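Side-chain contact in Peptide/nickel transport system substrate-binding protein (Listeria monocytogenes serotype 1/2a, PDB 5KZT), which probably binds peptides outside the cell and hands them to a membrane transporter for uptake, and was crystallised here with a peptide bound: residues Q387-L390 with Q391-L394. Sequence-based numbering, arbitrary orientation.
Sequences QDQL and QKNL
Q387 and Q391, one turn apart, run side by side with their amide planes 28° apart, and CG of Q387 packs 3.7 Å from CD of Q391. NE2 of Q387 donates to the V399 carbonyl, while OE1 of Q391 accepts from the V399 N-H. V399 belongs to strand 397-404, which follows helix 377-393 in a beta-alpha-beta crossover from strand 367-374, so the pair ties helix to strand. On another side of the helix, the bend of Q389 at chi2 (-82°) goes with an amide turned nearly perpendicular to that of N393. A water bridges them, donating to OE1 of Q389 at 2.8 Å and accepting from ND2 of N393 at 2.9 Å; the same two atoms also bond to D302 N and A300 O, respectively. K392 takes the cramped rotamer with CG between backbone N and carbonyl carbon (chi1 83°), then extends alongside D388 and Q389. Its NZ stops 4.1 Å from OD1 of D388, too far for a salt bridge, and shares a second water with NE2 of Q389, weakly on the lysine side. L394 leaves helical geometry, yet its N still bonds to L390 O at 2.9 Å, and both leucines pack on I297 of helix 291-299.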
ATOM      1  N   GLN A 387     -10.168 -17.834  13.349  1.00 23.70           N
ATOM      2  CA  GLN A 387     -10.759 -19.179  13.274  1.00 24.20           C
ATOM      3  C   GLN A 387     -11.550 -19.491  14.563  1.00 25.95           C
ATOM      4  O   GLN A 387     -12.720 -19.908  14.503  1.00 25.57           O
ATOM      5  CB  GLN A 387      -9.671 -20.222  13.039  1.00 24.40           C
ATOM      6  CG  GLN A 387     -10.111 -21.689  13.122  1.00 25.34           C
ATOM      7  CD  GLN A 387      -8.942 -22.643  12.953  1.00 26.00           C
ATOM      8  OE1 GLN A 387      -8.044 -22.718  13.799  1.00 26.43           O
ATOM      9  NE2 GLN A 387      -8.962 -23.400  11.881  1.00 26.05           N
ATOM     10  N   ASP A 388     -10.896 -19.288  15.707  1.00 26.67           N
ATOM     11  CA  ASP A 388     -11.519 -19.470  17.034  1.00 28.48           C
ATOM     12  C   ASP A 388     -12.829 -18.670  17.160  1.00 28.09           C
ATOM     13  O   ASP A 388     -13.859 -19.230  17.549  1.00 29.04           O
ATOM     14  CB  ASP A 388     -10.476 -19.202  18.167  1.00 30.31           C
ATOM     15  CG  ASP A 388     -10.957 -18.235  19.286  1.00 32.35           C
ATOM     16  OD1 ASP A 388     -11.813 -18.647  20.110  1.00 33.37           O
ATOM     17  OD2 ASP A 388     -10.398 -17.078  19.373  1.00 32.33           O
ATOM     18  N   GLN A 389     -12.799 -17.394  16.771  1.00 26.50           N
ATOM     19  CA  GLN A 389     -13.947 -16.499  16.921  1.00 26.21           C
ATOM     20  C   GLN A 389     -15.133 -16.948  16.075  1.00 25.85           C
ATOM     21  O   GLN A 389     -16.258 -17.119  16.575  1.00 26.48           O
ATOM     22  CB  GLN A 389     -13.557 -15.073  16.546  1.00 25.81           C
ATOM     23  CG  GLN A 389     -12.590 -14.426  17.527  1.00 26.13           C
ATOM     24  CD  GLN A 389     -13.276 -13.856  18.748  1.00 27.79           C
ATOM     25  OE1 GLN A 389     -14.250 -13.114  18.637  1.00 27.95           O
ATOM     26  NE2 GLN A 389     -12.768 -14.191  19.927  1.00 29.30           N
ATOM     27  N   LEU A 390     -14.864 -17.191  14.806  1.00 24.42           N
ATOM     28  CA  LEU A 390     -15.913 -17.563  13.878  1.00 24.74           C
ATOM     29  C   LEU A 390     -16.486 -18.954  14.199  1.00 25.68           C
ATOM     30  O   LEU A 390     -17.709 -19.124  14.210  1.00 26.25           O
ATOM     31  CB  LEU A 390     -15.403 -17.486  12.444  1.00 23.55           C
ATOM     32  CG  LEU A 390     -14.929 -16.107  11.990  1.00 23.07           C
ATOM     33  CD1 LEU A 390     -14.321 -16.217  10.601  1.00 22.44           C
ATOM     34  CD2 LEU A 390     -16.029 -15.060  12.044  1.00 23.42           C
ATOM     35  N   GLN A 391     -15.622 -19.933  14.485  1.00 26.28           N
ATOM     36  CA  GLN A 391     -16.105 -21.300  14.761  1.00 27.68           C
ATOM     37  C   GLN A 391     -16.935 -21.388  16.044  1.00 29.43           C
ATOM     38  O   GLN A 391     -18.008 -22.016  16.042  1.00 30.03           O
ATOM     39  CB  GLN A 391     -14.962 -22.316  14.744  1.00 28.10           C
ATOM     40  CG  GLN A 391     -14.403 -22.523  13.333  1.00 27.20           C
ATOM     41  CD  GLN A 391     -13.284 -23.547  13.218  1.00 27.76           C
ATOM     42  OE1 GLN A 391     -12.922 -23.931  12.111  1.00 27.68           O
ATOM     43  NE2 GLN A 391     -12.723 -23.979  14.345  1.00 28.66           N
ATOM     44  N   LYS A 392     -16.487 -20.741  17.117  1.00 29.96           N
ATOM     45  CA  LYS A 392     -17.244 -20.790  18.370  1.00 31.92           C
ATOM     46  C   LYS A 392     -18.589 -20.060  18.263  1.00 31.48           C
ATOM     47  O   LYS A 392     -19.551 -20.477  18.886  1.00 33.00           O
ATOM     48  CB  LYS A 392     -16.430 -20.258  19.555  1.00 33.45           C
ATOM     49  CG  LYS A 392     -16.423 -18.744  19.708  1.00 33.84           C
ATOM     50  CD  LYS A 392     -15.680 -18.305  20.956  1.00 35.93           C
ATOM     51  CE  LYS A 392     -15.665 -16.789  21.056  1.00 36.26           C
ATOM     52  NZ  LYS A 392     -14.593 -16.362  21.990  1.00 38.03           N
ATOM     53  N   ASN A 393     -18.641 -18.975  17.487  1.00 29.87           N
ATOM     54  CA  ASN A 393     -19.834 -18.114  17.410  1.00 30.00           C
ATOM     55  C   ASN A 393     -20.877 -18.557  16.365  1.00 29.73           C
ATOM     56  O   ASN A 393     -22.060 -18.278  16.543  1.00 29.90           O
ATOM     57  CB  ASN A 393     -19.442 -16.642  17.152  1.00 29.24           C
ATOM     58  CG  ASN A 393     -18.802 -15.966  18.373  1.00 30.16           C
ATOM     59  OD1 ASN A 393     -19.124 -16.283  19.502  1.00 31.79           O
ATOM     60  ND2 ASN A 393     -17.924 -14.996  18.133  1.00 29.48           N
ATOM     61  N   LEU A 394     -20.435 -19.234  15.300  1.00 28.48           N
ATOM     62  CA  LEU A 394     -21.293 -19.583  14.179  1.00 28.75           C
ATOM     63  C   LEU A 394     -21.352 -21.104  13.957  1.00 29.64           C
ATOM     64  O   LEU A 394     -20.519 -21.674  13.246  1.00 29.26           O
ATOM     65  CB  LEU A 394     -20.790 -18.875  12.920  1.00 27.27           C
ATOM     66  CG  LEU A 394     -20.709 -17.350  12.960  1.00 26.83           C
ATOM     67  CD1 LEU A 394     -20.273 -16.868  11.594  1.00 25.91           C
ATOM     68  CD2 LEU A 394     -22.039 -16.712  13.337  1.00 28.16           C
TER
HETATM   69  O   HOH W   1     -16.535 -13.458  20.229  1.00 27.18           O
HETATM   70  O   HOH W   2     -13.466 -13.142  22.361  1.00 32.55           O